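VirX1 (Cyanophage Syn10, PDB 6QGM) iodinates diverse substrates, as a viral halogenase of the tryptophan halogenase family, whose members are typically flavin-dependent. Local coordinates at residues B[103-108]-B[131-136]; B[123-128]-B[500-505]; B[92-97]-B[458-463]; B[152-157]-B[509-514]; B[75-80]-B[144-149]. All coordinates share one frame; numbering follows the deposited sequence.

In the fold
From the N terminus the chain passes residues 75-80, 92-97, 103-108 and 123-128, each the first half of a contact. Residues 131-136 close interaction 1, which lies within the spans of interactions 3 and 5; residues 144-149 then close interaction 5 before interaction 4 opens at 152-157. Residues 458-463, 500-505 and 509-514 close interactions 3, 2 and 4 in turn. Interaction 2 crosses all the others, and interaction 3 also crosses interactions 4 and 5. Helix 494-512 serves both 2 and 4, packing on loops 123-128 and 152-157, next to helices 129-134 and 137-143. Interactions 3 and 5 meet through neighbouring strands 91-95 and 78-82, while Trp-501 joins 2 to Phe-104 and Phe-133 of 1.

Interaction 1. Residues B[103-108]-B[131-136]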
# COMPACT_ATOMS: atom_id res chain seq x y z
N SER B 103 -27.58 9.22 7.88
CA SER B 103 -29.07 9.13 8.03
C SER B 103 -29.80 9.41 6.71
O SER B 103 -30.76 8.66 6.43
CB SER B 103 -29.57 10.04 9.12
OG SER B 103 -29.03 9.63 10.37
N PHE B 104 -29.39 10.43 5.93
CA PHE B 104 -30.11 10.87 4.71
C PHE B 104 -29.39 10.41 3.44
O PHE B 104 -29.78 10.84 2.33
CB PHE B 104 -30.33 12.38 4.75
CG PHE B 104 -31.29 12.82 5.82
CD1 PHE B 104 -30.86 13.00 7.13
CD2 PHE B 104 -32.63 13.03 5.53
CE1 PHE B 104 -31.75 13.38 8.11
CE2 PHE B 104 -33.53 13.41 6.52
CZ PHE B 104 -33.09 13.58 7.81
N PHE B 105 -28.39 9.54 3.58
CA PHE B 105 -27.60 9.01 2.43
C PHE B 105 -28.44 8.00 1.65
O PHE B 105 -29.00 7.12 2.30
CB PHE B 105 -26.33 8.28 2.89
CG PHE B 105 -25.22 9.15 3.41
CD1 PHE B 105 -25.42 10.49 3.71
CD2 PHE B 105 -23.97 8.60 3.64
CE1 PHE B 105 -24.38 11.26 4.20
CE2 PHE B 105 -22.93 9.39 4.12
CZ PHE B 105 -23.14 10.71 4.40
N SER B 106 -28.47 8.11 0.33
CA SER B 106 -28.81 7.01 -0.61
C SER B 106 -28.01 5.77 -0.22
O SER B 106 -26.81 5.88 -0.00
CB SER B 106 -28.53 7.40 -2.03
OG SER B 106 -28.52 6.27 -2.89
N GLN B 107 -28.68 4.62 -0.12
CA GLN B 107 -28.06 3.29 0.10
C GLN B 107 -26.94 3.09 -0.92
O GLN B 107 -25.86 2.68 -0.50
CB GLN B 107 -29.12 2.18 -0.06
CG GLN B 107 -28.67 0.83 0.47
CD GLN B 107 -28.99 0.64 1.94
OE1 GLN B 107 -29.91 1.24 2.51
NE2 GLN B 107 -28.23 -0.24 2.56
N THR B 108 -27.20 3.40 -2.20
CA THR B 108 -26.32 3.08 -3.36
C THR B 108 -25.21 4.13 -3.50
O THR B 108 -24.10 3.73 -3.90
CB THR B 108 -27.13 2.90 -4.65
OG1 THR B 108 -27.93 4.05 -4.86
CG2 THR B 108 -28.03 1.69 -4.61
N ALA B 131 -21.85 20.14 5.40
CA ALA B 131 -21.58 19.94 6.84
C ALA B 131 -22.90 19.66 7.57
O ALA B 131 -22.96 18.71 8.37
CB ALA B 131 -20.86 21.15 7.39
N ARG B 132 -23.94 20.47 7.29
CA ARG B 132 -25.29 20.32 7.87
C ARG B 132 -25.82 18.94 7.54
O ARG B 132 -26.47 18.34 8.40
CB ARG B 132 -26.25 21.36 7.29
CG ARG B 132 -25.70 22.77 7.28
CD ARG B 132 -26.76 23.74 7.73
NE ARG B 132 -26.32 25.10 7.46
CZ ARG B 132 -26.71 25.84 6.43
NH1 ARG B 132 -27.57 25.37 5.55
NH2 ARG B 132 -26.23 27.06 6.31
N PHE B 133 -25.56 18.46 6.32
CA PHE B 133 -26.14 17.22 5.77
C PHE B 133 -25.43 16.00 6.35
O PHE B 133 -25.97 14.92 6.19
CB PHE B 133 -26.08 17.23 4.24
CG PHE B 133 -26.78 16.07 3.57
CD1 PHE B 133 -28.15 16.11 3.34
CD2 PHE B 133 -26.08 14.95 3.17
CE1 PHE B 133 -28.80 15.04 2.73
CE2 PHE B 133 -26.73 13.89 2.55
CZ PHE B 133 -28.08 13.93 2.33
N VAL B 134 -24.27 16.13 6.98
CA VAL B 134 -23.51 14.94 7.46
C VAL B 134 -23.16 15.05 8.95
O VAL B 134 -22.77 14.03 9.52
CB VAL B 134 -22.24 14.69 6.63
CG1 VAL B 134 -22.59 14.46 5.17
CG2 VAL B 134 -21.22 15.82 6.81
N ASN B 135 -23.34 16.23 9.55
CA ASN B 135 -22.92 16.48 10.96
C ASN B 135 -23.85 17.53 11.56
O ASN B 135 -23.99 18.62 10.99
CB ASN B 135 -21.44 16.87 11.04
CG ASN B 135 -21.00 17.14 12.45
OD1 ASN B 135 -21.73 17.80 13.19
ND2 ASN B 135 -19.82 16.64 12.82
N SER B 136 -24.49 17.18 12.67
CA SER B 136 -25.51 18.01 13.36
C SER B 136 -24.80 18.93 14.36
O SER B 136 -25.39 19.95 14.75
CB SER B 136 -26.57 17.14 14.01
OG SER B 136 -27.19 16.28 13.05
O HOH W 1 -26.92 12.06 6.51
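Phe-104, in an irregular loop, faces Phe-133 on the short helix 129-134, with their CA atoms 7.6 Å apart. The far end of the Phe-133 ring reaches the loop because CG stands anti to the backbone N (chi1 -174°), which carries the ring out from the helix. Its CZ lies 3.6 Å from Phe-104 CB, so it meets the root of that side chain, while the Phe-104 ring leads away to an edge-to-face meeting with Trp-501. The Phe-105 ring crosses Phe-133 obliquely, its CD1 3.8 Å from Phe-133 CE2. At the edge of the Phe-105 ring, near its plane, sits the methyl CG1 of Val-134, 3.8 Å from Phe-105 CE1. One water bridges the backbones, accepting from Phe-104 N at 3.0 Å and donating to Phe-133 O. No direct hydrogen bond links the two segments. The contact therefore rests on aromatic and methyl packing, and its polar link, through the water, gives a partner to one backbone N-H and one carbonyl oxygen.

Interaction 2. Residues B[123-128]-B[500-505]; sequences EDFPPE and DWLKHY
Phe-125 and Trp-501 form the tight part of this contact, and Asp-124 with Leu-502 the looser one. Both aromatic residues are buried, and their side chains run past each other in opposite directions. Phe-125 CE1 comes to 3.6 Å from Trp-501 CE3, on the benzene half of the indole. The two six-membered rings are neither stacked nor perpendicular: their planes meet at 38°, with centroids 5.5 Å apart. Trp-501 points its indole off the helix with CG anti to the backbone N (chi1 -172°), and one face of it carries Tyr-505 CB from the next turn. Further out, where both residues are partly exposed, Leu-502 crosses Asp-124 at about a right angle. Its methyl CD1 makes a van der Waals touch 3.8 Å from Asp-124 OD2, whose salt-bridge partner is Arg-498, one turn earlier on the helix. The other methyl, CD2, only grazes the aromatic ring, 4.4 Å from Phe-125 CZ. The whole is an aromatic cluster: Trp-501 of helix 494-512 packs on Phe-125 of the loop between helices 113-120 and 129-134, and is also touched by Phe-133 of helix 129-134 and Phe-104 of the loop before helix 113-120.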
# COMPACT_ATOMS: atom_id res chain seq x y z
N GLU B 123 -29.80 25.55 -5.73
CA GLU B 123 -30.34 26.64 -4.87
C GLU B 123 -30.58 26.11 -3.46
O GLU B 123 -30.43 26.90 -2.53
CB GLU B 123 -31.62 27.22 -5.47
CG GLU B 123 -31.43 27.85 -6.84
CD GLU B 123 -30.26 28.82 -6.97
OE1 GLU B 123 -30.00 29.59 -6.00
OE2 GLU B 123 -29.59 28.80 -8.02
N ASP B 124 -30.88 24.82 -3.29
CA ASP B 124 -31.19 24.21 -1.97
C ASP B 124 -29.94 23.65 -1.28
O ASP B 124 -30.01 23.41 -0.06
CB ASP B 124 -32.25 23.11 -2.10
CG ASP B 124 -33.59 23.64 -2.58
OD1 ASP B 124 -33.92 24.80 -2.22
OD2 ASP B 124 -34.28 22.88 -3.28
N PHE B 125 -28.85 23.43 -2.02
CA PHE B 125 -27.65 22.71 -1.50
C PHE B 125 -26.36 23.43 -1.90
O PHE B 125 -25.48 22.86 -2.53
CB PHE B 125 -27.68 21.25 -1.97
CG PHE B 125 -28.78 20.45 -1.33
CD1 PHE B 125 -28.59 19.85 -0.09
CD2 PHE B 125 -30.00 20.30 -1.95
CE1 PHE B 125 -29.61 19.14 0.51
CE2 PHE B 125 -31.02 19.58 -1.36
CZ PHE B 125 -30.83 19.00 -0.13
N PRO B 126 -26.18 24.70 -1.48
CA PRO B 126 -24.89 25.37 -1.64
C PRO B 126 -23.82 24.67 -0.80
O PRO B 126 -24.15 23.87 0.07
CB PRO B 126 -25.15 26.79 -1.12
CG PRO B 126 -26.31 26.62 -0.16
CD PRO B 126 -27.18 25.56 -0.81
N PRO B 127 -22.52 24.96 -1.05
CA PRO B 127 -21.42 24.28 -0.34
C PRO B 127 -21.56 24.20 1.20
O PRO B 127 -21.14 23.19 1.76
CB PRO B 127 -20.20 25.13 -0.74
CG PRO B 127 -20.55 25.68 -2.11
CD PRO B 127 -22.05 25.92 -2.07
N GLU B 128 -22.14 25.21 1.85
CA GLU B 128 -22.27 25.24 3.33
C GLU B 128 -23.23 24.16 3.82
O GLU B 128 -23.29 23.96 5.04
CB GLU B 128 -22.72 26.61 3.84
CG GLU B 128 -24.05 27.09 3.29
CD GLU B 128 -23.94 27.97 2.04
OE1 GLU B 128 -22.92 27.85 1.30
OE2 GLU B 128 -24.90 28.77 1.78
N ASP B 500 -37.50 15.70 2.30
CA ASP B 500 -37.38 15.13 3.67
C ASP B 500 -36.26 15.84 4.42
O ASP B 500 -36.48 16.22 5.58
CB ASP B 500 -37.15 13.62 3.67
CG ASP B 500 -38.41 12.81 3.35
OD1 ASP B 500 -39.51 13.40 3.30
OD2 ASP B 500 -38.28 11.59 3.13
N TRP B 501 -35.10 16.02 3.79
CA TRP B 501 -33.94 16.67 4.45
C TRP B 501 -34.26 18.15 4.70
O TRP B 501 -34.06 18.59 5.85
CB TRP B 501 -32.61 16.52 3.69
CG TRP B 501 -31.50 17.04 4.55
CD1 TRP B 501 -30.92 16.40 5.61
CD2 TRP B 501 -30.94 18.37 4.53
NE1 TRP B 501 -30.00 17.22 6.20
CE2 TRP B 501 -29.98 18.43 5.56
CE3 TRP B 501 -31.13 19.49 3.71
CZ2 TRP B 501 -29.22 19.57 5.79
CZ3 TRP B 501 -30.38 20.63 3.95
CH2 TRP B 501 -29.45 20.66 4.99
N LEU B 502 -34.73 18.90 3.70
CA LEU B 502 -35.07 20.34 3.85
C LEU B 502 -36.04 20.49 5.02
O LEU B 502 -35.86 21.46 5.83
CB LEU B 502 -35.65 20.89 2.55
CG LEU B 502 -34.65 21.07 1.40
CD1 LEU B 502 -35.34 21.55 0.14
CD2 LEU B 502 -33.50 21.98 1.77
N LYS B 503 -36.98 19.57 5.16
CA LYS B 503 -37.93 19.56 6.30
C LYS B 503 -37.13 19.35 7.58
O LYS B 503 -37.32 20.13 8.52
CB LYS B 503 -39.03 18.50 6.14
CG LYS B 503 -40.30 18.84 6.91
CD LYS B 503 -41.07 17.66 7.47
CE LYS B 503 -41.93 18.05 8.66
NZ LYS B 503 -42.97 17.03 8.90
N HIS B 504 -36.25 18.34 7.61
CA HIS B 504 -35.45 17.97 8.81
C HIS B 504 -34.58 19.16 9.23
O HIS B 504 -34.48 19.40 10.43
CB HIS B 504 -34.64 16.69 8.59
CG HIS B 504 -33.56 16.46 9.60
ND1 HIS B 504 -33.74 15.76 10.76
CD2 HIS B 504 -32.26 16.79 9.58
CE1 HIS B 504 -32.60 15.72 11.42
NE2 HIS B 504 -31.69 16.35 10.74
N TYR B 505 -33.99 19.89 8.27
CA TYR B 505 -33.14 21.07 8.55
C TYR B 505 -34.02 22.13 9.24
O TYR B 505 -33.68 22.53 10.36
CB TYR B 505 -32.45 21.57 7.28
CG TYR B 505 -31.85 22.94 7.43
CD1 TYR B 505 -30.63 23.12 8.07
CD2 TYR B 505 -32.52 24.07 6.98
CE1 TYR B 505 -30.09 24.39 8.27
CE2 TYR B 505 -31.99 25.33 7.15
CZ TYR B 505 -30.79 25.49 7.82
OH TYR B 505 -30.27 26.74 7.98

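Interaction 3. Residues B[92-97]-B[458-463]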
# COMPACT_ATOMS: atom_id res chain seq x y z
N PHE B 92 -17.87 28.22 5.60
CA PHE B 92 -18.11 26.77 5.71
C PHE B 92 -17.48 26.28 7.00
O PHE B 92 -16.60 26.97 7.54
CB PHE B 92 -17.65 26.05 4.44
CG PHE B 92 -16.18 26.11 4.13
CD1 PHE B 92 -15.31 25.13 4.61
CD2 PHE B 92 -15.67 27.08 3.29
CE1 PHE B 92 -13.96 25.15 4.28
CE2 PHE B 92 -14.32 27.10 2.97
CZ PHE B 92 -13.47 26.15 3.47
N GLU B 93 -17.96 25.14 7.50
CA GLU B 93 -17.50 24.58 8.79
C GLU B 93 -16.77 23.26 8.53
O GLU B 93 -17.07 22.57 7.52
CB GLU B 93 -18.69 24.38 9.72
CG GLU B 93 -19.63 25.57 9.79
CD GLU B 93 -19.36 26.61 10.88
OE1 GLU B 93 -18.52 26.35 11.78
OE2 GLU B 93 -20.02 27.68 10.82
N TYR B 94 -15.79 22.98 9.39
CA TYR B 94 -15.31 21.62 9.73
C TYR B 94 -15.74 21.37 11.17
O TYR B 94 -15.03 21.72 12.10
CB TYR B 94 -13.79 21.52 9.55
CG TYR B 94 -13.20 20.16 9.81
CD1 TYR B 94 -13.99 19.03 9.78
CD2 TYR B 94 -11.84 20.00 10.08
CE1 TYR B 94 -13.46 17.76 9.99
CE2 TYR B 94 -11.30 18.74 10.29
CZ TYR B 94 -12.11 17.62 10.25
OH TYR B 94 -11.61 16.37 10.46
N PRO B 95 -16.96 20.81 11.39
CA PRO B 95 -17.47 20.52 12.73
C PRO B 95 -16.82 19.26 13.29
O PRO B 95 -16.42 18.45 12.49
CB PRO B 95 -18.96 20.31 12.49
CG PRO B 95 -18.99 19.67 11.13
CD PRO B 95 -17.91 20.39 10.35
N PHE B 96 -16.73 19.11 14.61
CA PHE B 96 -16.16 17.91 15.28
C PHE B 96 -17.17 16.76 15.21
O PHE B 96 -18.40 16.97 15.33
CB PHE B 96 -15.77 18.22 16.72
CG PHE B 96 -14.48 18.98 16.84
CD1 PHE B 96 -13.29 18.42 16.41
CD2 PHE B 96 -14.46 20.25 17.38
CE1 PHE B 96 -12.09 19.12 16.52
CE2 PHE B 96 -13.26 20.95 17.49
CZ PHE B 96 -12.07 20.40 17.04
N GLY B 97 -16.66 15.56 14.98
CA GLY B 97 -17.47 14.35 14.80
C GLY B 97 -16.59 13.14 14.55
O GLY B 97 -15.65 13.20 13.76
N ASN B 458 -12.74 7.52 4.12
CA ASN B 458 -11.26 7.59 4.27
C ASN B 458 -10.71 9.01 4.09
O ASN B 458 -9.50 9.18 4.33
CB ASN B 458 -10.54 6.71 3.26
CG ASN B 458 -10.75 5.24 3.51
OD1 ASN B 458 -11.17 4.84 4.59
ND2 ASN B 458 -10.48 4.43 2.50
N HIS B 459 -11.52 9.99 3.67
CA HIS B 459 -11.11 11.41 3.55
C HIS B 459 -11.38 12.18 4.86
O HIS B 459 -11.45 13.40 4.79
CB HIS B 459 -11.86 12.09 2.39
CG HIS B 459 -11.72 11.47 1.05
ND1 HIS B 459 -10.88 10.43 0.76
CD2 HIS B 459 -12.32 11.81 -0.12
CE1 HIS B 459 -10.93 10.17 -0.54
NE2 HIS B 459 -11.79 11.02 -1.10
N ASN B 460 -11.53 11.50 5.99
CA ASN B 460 -11.95 12.10 7.28
C ASN B 460 -11.38 13.52 7.41
O ASN B 460 -10.29 13.65 7.99
CB ASN B 460 -11.58 11.21 8.48
CG ASN B 460 -12.31 11.53 9.78
OD1 ASN B 460 -12.70 12.69 10.04
ND2 ASN B 460 -12.50 10.52 10.63
N GLY B 461 -12.11 14.53 6.93
CA GLY B 461 -11.74 15.94 7.12
C GLY B 461 -11.58 16.67 5.80
O GLY B 461 -12.13 17.79 5.65
N ILE B 462 -10.87 16.05 4.86
CA ILE B 462 -10.70 16.55 3.46
C ILE B 462 -12.09 16.84 2.88
O ILE B 462 -12.24 17.88 2.19
CB ILE B 462 -9.90 15.56 2.60
CG1 ILE B 462 -8.41 15.64 2.94
CG2 ILE B 462 -10.15 15.80 1.11
CD1 ILE B 462 -7.60 14.44 2.48
N SER B 463 -13.07 15.97 3.14
CA SER B 463 -14.43 16.08 2.56
C SER B 463 -15.03 17.46 2.90
O SER B 463 -15.56 18.10 1.98
CB SER B 463 -15.30 14.94 3.00
OG SER B 463 -14.97 13.78 2.28
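Tyr-94 points its phenol end at Gly-461 and Asn-460, in the turn that leads into helix 462-468. With CG anti to the backbone N (chi1 -177°), the ring reaches straight out from the strand. Its OH stops 3.4 Å from Gly-461 CA, and CZ and CE1 lie close behind, so the outer part of the ring meets bare backbone at a slant. Asn-460 comes across this line at about a right angle, its amide plane turned 73° from the phenol ring. Its OD1 remains 3.9 Å from Tyr-94 OH, a loose approach, at an asparagine that is itself exposed. Gly-461 is the N-cap of the helix, and its positive phi (123°) is one that glycine readily adopts; the absence of a side chain also allows the hydroxyl to come close. Phe-464, in the first turn of that helix, and Phe-402 of helix 382-408 also meet the tyrosine. The arrangement is a strand-to-helix packing, in which strand 91-95, outermost in its mixed sheet, sends an aromatic side chain against the N-terminal end of a helix.

Interaction 4. Residues B[152-157]-B[509-514]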
# COMPACT_ATOMS: atom_id res chain seq x y z
N ASN B 152 -30.68 11.86 22.84
CA ASN B 152 -29.82 12.02 21.63
C ASN B 152 -30.57 12.84 20.56
O ASN B 152 -30.63 12.39 19.40
CB ASN B 152 -29.42 10.67 21.02
CG ASN B 152 -28.32 9.96 21.78
OD1 ASN B 152 -28.53 8.85 22.27
ND2 ASN B 152 -27.14 10.56 21.83
N LYS B 153 -31.08 14.02 20.93
CA LYS B 153 -31.94 14.88 20.07
C LYS B 153 -31.08 15.63 19.05
O LYS B 153 -31.66 16.15 18.07
CB LYS B 153 -32.79 15.84 20.91
CG LYS B 153 -34.06 15.22 21.48
CD LYS B 153 -34.92 16.14 22.31
CE LYS B 153 -35.79 15.34 23.26
NZ LYS B 153 -36.98 16.11 23.70
N ILE B 154 -29.76 15.70 19.26
CA ILE B 154 -28.77 16.12 18.21
C ILE B 154 -28.09 14.85 17.71
O ILE B 154 -27.32 14.22 18.44
CB ILE B 154 -27.81 17.18 18.78
CG1 ILE B 154 -28.57 18.44 19.22
CG2 ILE B 154 -26.70 17.50 17.77
CD1 ILE B 154 -29.06 19.34 18.09
N PRO B 155 -28.40 14.37 16.49
CA PRO B 155 -27.92 13.07 16.02
C PRO B 155 -26.39 12.96 15.96
O PRO B 155 -25.78 13.87 15.45
CB PRO B 155 -28.48 12.95 14.60
CG PRO B 155 -29.66 13.90 14.57
CD PRO B 155 -29.27 15.02 15.51
N ASN B 156 -25.84 11.87 16.49
CA ASN B 156 -24.42 11.46 16.29
C ASN B 156 -23.46 12.49 16.89
O ASN B 156 -22.32 12.60 16.40
CB ASN B 156 -24.12 11.22 14.80
CG ASN B 156 -24.31 9.76 14.40
OD1 ASN B 156 -24.97 9.45 13.40
ND2 ASN B 156 -23.74 8.87 15.19
N PHE B 157 -23.88 13.19 17.94
CA PHE B 157 -23.07 14.18 18.71
C PHE B 157 -22.90 13.68 20.14
O PHE B 157 -23.92 13.38 20.80
CB PHE B 157 -23.77 15.54 18.72
CG PHE B 157 -23.15 16.55 19.65
CD1 PHE B 157 -21.88 17.07 19.40
CD2 PHE B 157 -23.84 16.99 20.77
CE1 PHE B 157 -21.31 18.01 20.26
CE2 PHE B 157 -23.27 17.93 21.62
CZ PHE B 157 -22.01 18.43 21.37
N VAL B 509 -33.25 23.46 13.11
CA VAL B 509 -32.88 24.87 13.44
C VAL B 509 -33.82 25.36 14.54
O VAL B 509 -33.32 25.97 15.51
CB VAL B 509 -32.88 25.80 12.21
CG1 VAL B 509 -31.85 25.33 11.21
CG2 VAL B 509 -34.22 25.93 11.52
N GLU B 510 -35.11 25.04 14.41
CA GLU B 510 -36.16 25.43 15.40
C GLU B 510 -35.83 24.81 16.76
O GLU B 510 -35.95 25.53 17.77
CB GLU B 510 -37.56 25.05 14.92
CG GLU B 510 -38.64 25.76 15.70
CD GLU B 510 -40.07 25.24 15.57
OE1 GLU B 510 -40.30 24.28 14.79
OE2 GLU B 510 -40.94 25.80 16.25
N TYR B 511 -35.44 23.53 16.80
CA TYR B 511 -35.14 22.81 18.07
C TYR B 511 -33.88 23.41 18.70
O TYR B 511 -33.85 23.65 19.93
CB TYR B 511 -34.95 21.30 17.88
CG TYR B 511 -34.39 20.64 19.12
CD1 TYR B 511 -35.14 20.59 20.28
CD2 TYR B 511 -33.08 20.17 19.17
CE1 TYR B 511 -34.63 20.04 21.45
CE2 TYR B 511 -32.56 19.63 20.32
CZ TYR B 511 -33.33 19.58 21.47
OH TYR B 511 -32.80 19.06 22.62
N VAL B 512 -32.85 23.63 17.88
CA VAL B 512 -31.51 24.12 18.31
C VAL B 512 -31.68 25.53 18.91
O VAL B 512 -30.94 25.83 19.87
CB VAL B 512 -30.50 24.06 17.15
CG1 VAL B 512 -29.37 25.07 17.29
CG2 VAL B 512 -29.94 22.65 17.01
N LYS B 513 -32.66 26.30 18.44
CA LYS B 513 -32.96 27.66 18.96
C LYS B 513 -33.59 27.62 20.36
O LYS B 513 -33.57 28.66 21.02
CB LYS B 513 -33.81 28.41 17.94
CG LYS B 513 -33.01 28.85 16.73
CD LYS B 513 -33.77 29.54 15.66
CE LYS B 513 -32.85 30.27 14.71
NZ LYS B 513 -33.60 31.18 13.81
N THR B 514 -34.11 26.47 20.80
CA THR B 514 -34.65 26.29 22.18
C THR B 514 -33.51 25.95 23.15
O THR B 514 -33.74 25.99 24.37
CB THR B 514 -35.77 25.24 22.23
OG1 THR B 514 -35.21 23.92 22.22
CG2 THR B 514 -36.78 25.41 21.12
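Tyr-511 has the largest share of the buried surface, and Lys-153 and Ile-154 supply nearly equal shares from the facing loop. The lysine passes the phenol end at about a right angle and touches it with its aliphatic part. CB and CD of Lys-153 each lie 3.6 Å from Tyr-511 OH, while the extended chain carries the ammonium end away. Ile-154 works at another border of the ring, where its CD1 sits near the ring plane, 4.2 Å from Tyr-511 CE2. The same methyl packs more closely against the helix, 3.6 Å from Val-512 CG2. On its own backbone, Tyr-511 O accepts two bonds, from Thr-514 N and, in the carbonyl plane at 2.7 Å, from Thr-514 OG1. Across from it, Ile-154 opens a type II beta turn to Phe-157, with Pro-155 and Asn-156 at its corners and the positive phi (65°) of Asn-156 characteristic of the third position; the contact thus sets a turn against the C-terminal part of helix 494-512.

Interaction 5. Residues B[75-80]-B[144-149]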
# COMPACT_ATOMS: atom_id res chain seq x y z
N TYR B 75 -15.92 26.66 25.09
CA TYR B 75 -16.17 25.42 24.30
C TYR B 75 -16.01 25.73 22.81
O TYR B 75 -16.19 26.89 22.39
CB TYR B 75 -17.55 24.84 24.60
CG TYR B 75 -17.65 24.09 25.90
CD1 TYR B 75 -16.94 22.90 26.08
CD2 TYR B 75 -18.45 24.52 26.94
CE1 TYR B 75 -17.03 22.18 27.26
CE2 TYR B 75 -18.55 23.80 28.12
CZ TYR B 75 -17.83 22.63 28.28
OH TYR B 75 -17.90 21.91 29.43
N LYS B 76 -15.69 24.68 22.05
CA LYS B 76 -15.43 24.74 20.59
C LYS B 76 -16.02 23.50 19.91
O LYS B 76 -15.57 22.38 20.21
CB LYS B 76 -13.93 24.82 20.37
CG LYS B 76 -13.51 24.97 18.91
CD LYS B 76 -12.11 24.47 18.67
CE LYS B 76 -11.79 24.34 17.21
NZ LYS B 76 -10.48 23.70 17.03
N ASN B 77 -16.98 23.71 19.00
CA ASN B 77 -17.75 22.63 18.34
C ASN B 77 -17.34 22.49 16.86
O ASN B 77 -17.70 21.47 16.26
CB ASN B 77 -19.25 22.87 18.50
CG ASN B 77 -19.71 22.64 19.92
OD1 ASN B 77 -19.41 23.43 20.81
ND2 ASN B 77 -20.41 21.53 20.14
N SER B 78 -16.61 23.46 16.31
CA SER B 78 -16.29 23.54 14.87
C SER B 78 -15.13 24.51 14.62
O SER B 78 -14.94 25.44 15.44
CB SER B 78 -17.52 23.96 14.09
OG SER B 78 -17.27 23.92 12.69
N ILE B 79 -14.39 24.29 13.54
CA ILE B 79 -13.54 25.34 12.88
C ILE B 79 -14.37 25.94 11.75
O ILE B 79 -14.85 25.19 10.89
CB ILE B 79 -12.21 24.78 12.34
CG1 ILE B 79 -11.47 23.94 13.38
CG2 ILE B 79 -11.34 25.92 11.85
CD1 ILE B 79 -10.19 23.33 12.87
N ARG B 80 -14.51 27.26 11.76
CA ARG B 80 -15.26 28.03 10.74
C ARG B 80 -14.25 28.67 9.78
O ARG B 80 -13.26 29.23 10.26
CB ARG B 80 -16.14 29.06 11.44
CG ARG B 80 -16.74 30.10 10.50
CD ARG B 80 -17.78 30.91 11.22
NE ARG B 80 -18.86 30.03 11.64
CZ ARG B 80 -19.67 30.25 12.66
NH1 ARG B 80 -19.57 31.35 13.38
NH2 ARG B 80 -20.61 29.37 12.96
N ASN B 144 -24.71 28.98 17.63
CA ASN B 144 -23.95 29.34 18.86
C ASN B 144 -24.69 28.79 20.09
O ASN B 144 -24.88 29.53 21.08
CB ASN B 144 -23.74 30.86 18.94
CG ASN B 144 -22.71 31.26 19.96
OD1 ASN B 144 -21.64 30.65 20.04
ND2 ASN B 144 -23.03 32.29 20.73
N ARG B 145 -25.09 27.52 20.04
CA ARG B 145 -25.83 26.83 21.12
C ARG B 145 -25.00 25.66 21.61
O ARG B 145 -24.07 25.25 20.90
CB ARG B 145 -27.20 26.36 20.62
CG ARG B 145 -27.99 27.43 19.87
CD ARG B 145 -28.16 28.70 20.68
NE ARG B 145 -29.05 29.61 19.99
CZ ARG B 145 -30.31 29.83 20.34
NH1 ARG B 145 -30.85 29.25 21.40
NH2 ARG B 145 -31.05 30.66 19.63
N LEU B 146 -25.35 25.12 22.78
CA LEU B 146 -24.67 23.95 23.37
C LEU B 146 -25.67 23.15 24.21
O LEU B 146 -26.63 23.74 24.75
CB LEU B 146 -23.48 24.45 24.17
CG LEU B 146 -22.30 23.48 24.32
CD1 LEU B 146 -21.95 22.81 23.01
CD2 LEU B 146 -21.08 24.22 24.85
N THR B 147 -25.45 21.83 24.30
CA THR B 147 -26.30 20.87 25.04
C THR B 147 -25.45 19.63 25.34
O THR B 147 -24.53 19.36 24.52
CB THR B 147 -27.56 20.50 24.25
OG1 THR B 147 -28.15 19.36 24.87
CG2 THR B 147 -27.26 20.16 22.82
N ARG B 148 -25.75 18.92 26.43
CA ARG B 148 -25.07 17.63 26.74
C ARG B 148 -25.73 16.50 25.94
O ARG B 148 -25.14 15.41 25.90
CB ARG B 148 -25.09 17.35 28.24
CG ARG B 148 -24.22 18.30 29.05
CD ARG B 148 -23.49 17.62 30.20
NE ARG B 148 -22.59 18.55 30.85
CZ ARG B 148 -22.97 19.49 31.70
NH1 ARG B 148 -24.25 19.66 31.99
NH2 ARG B 148 -22.08 20.31 32.25
N ASN B 149 -26.88 16.77 25.31
CA ASN B 149 -27.50 15.84 24.33
C ASN B 149 -27.84 14.52 25.05
O ASN B 149 -27.75 13.45 24.41
CB ASN B 149 -26.58 15.64 23.12
CG ASN B 149 -27.26 15.01 21.93
OD1 ASN B 149 -28.41 15.32 21.63
ND2 ASN B 149 -26.54 14.15 21.23
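Leu-146 puts one methyl on Tyr-75 and the other on Asn-77, and these van der Waals touches make up the contact. Its chi1 of -152° places CG roughly anti to the backbone N, sending the fork toward the strands. CD2 reaches the inner part of the phenol, 3.4 Å from Tyr-75 CD2, with the side chains at about a right angle. CD1 lies beside the amide, 3.4 Å from Asn-77 OD1 and almost as near ND2. Hydrogen bonds serve the surroundings: Tyr-75 OH pairs with Asp-64 and Asn-77 ND2 with Asn-137. The loop that presents Leu-146 leaves helix 137-143 through a Schellman motif at Asn-144. It is then shaped by an ST turn, in which Asn-149 N donates to Thr-147 OG1 at 2.9 Å with an N-H...O angle of 150°. All three touching residues are buried, and the methyls of Leu-146 can offer no hydrogen bond; the amide nitrogen finds its partner elsewhere, and the contact itself is apolar packing on the inner ring carbons of the tyrosine and van der Waals contact with the amide.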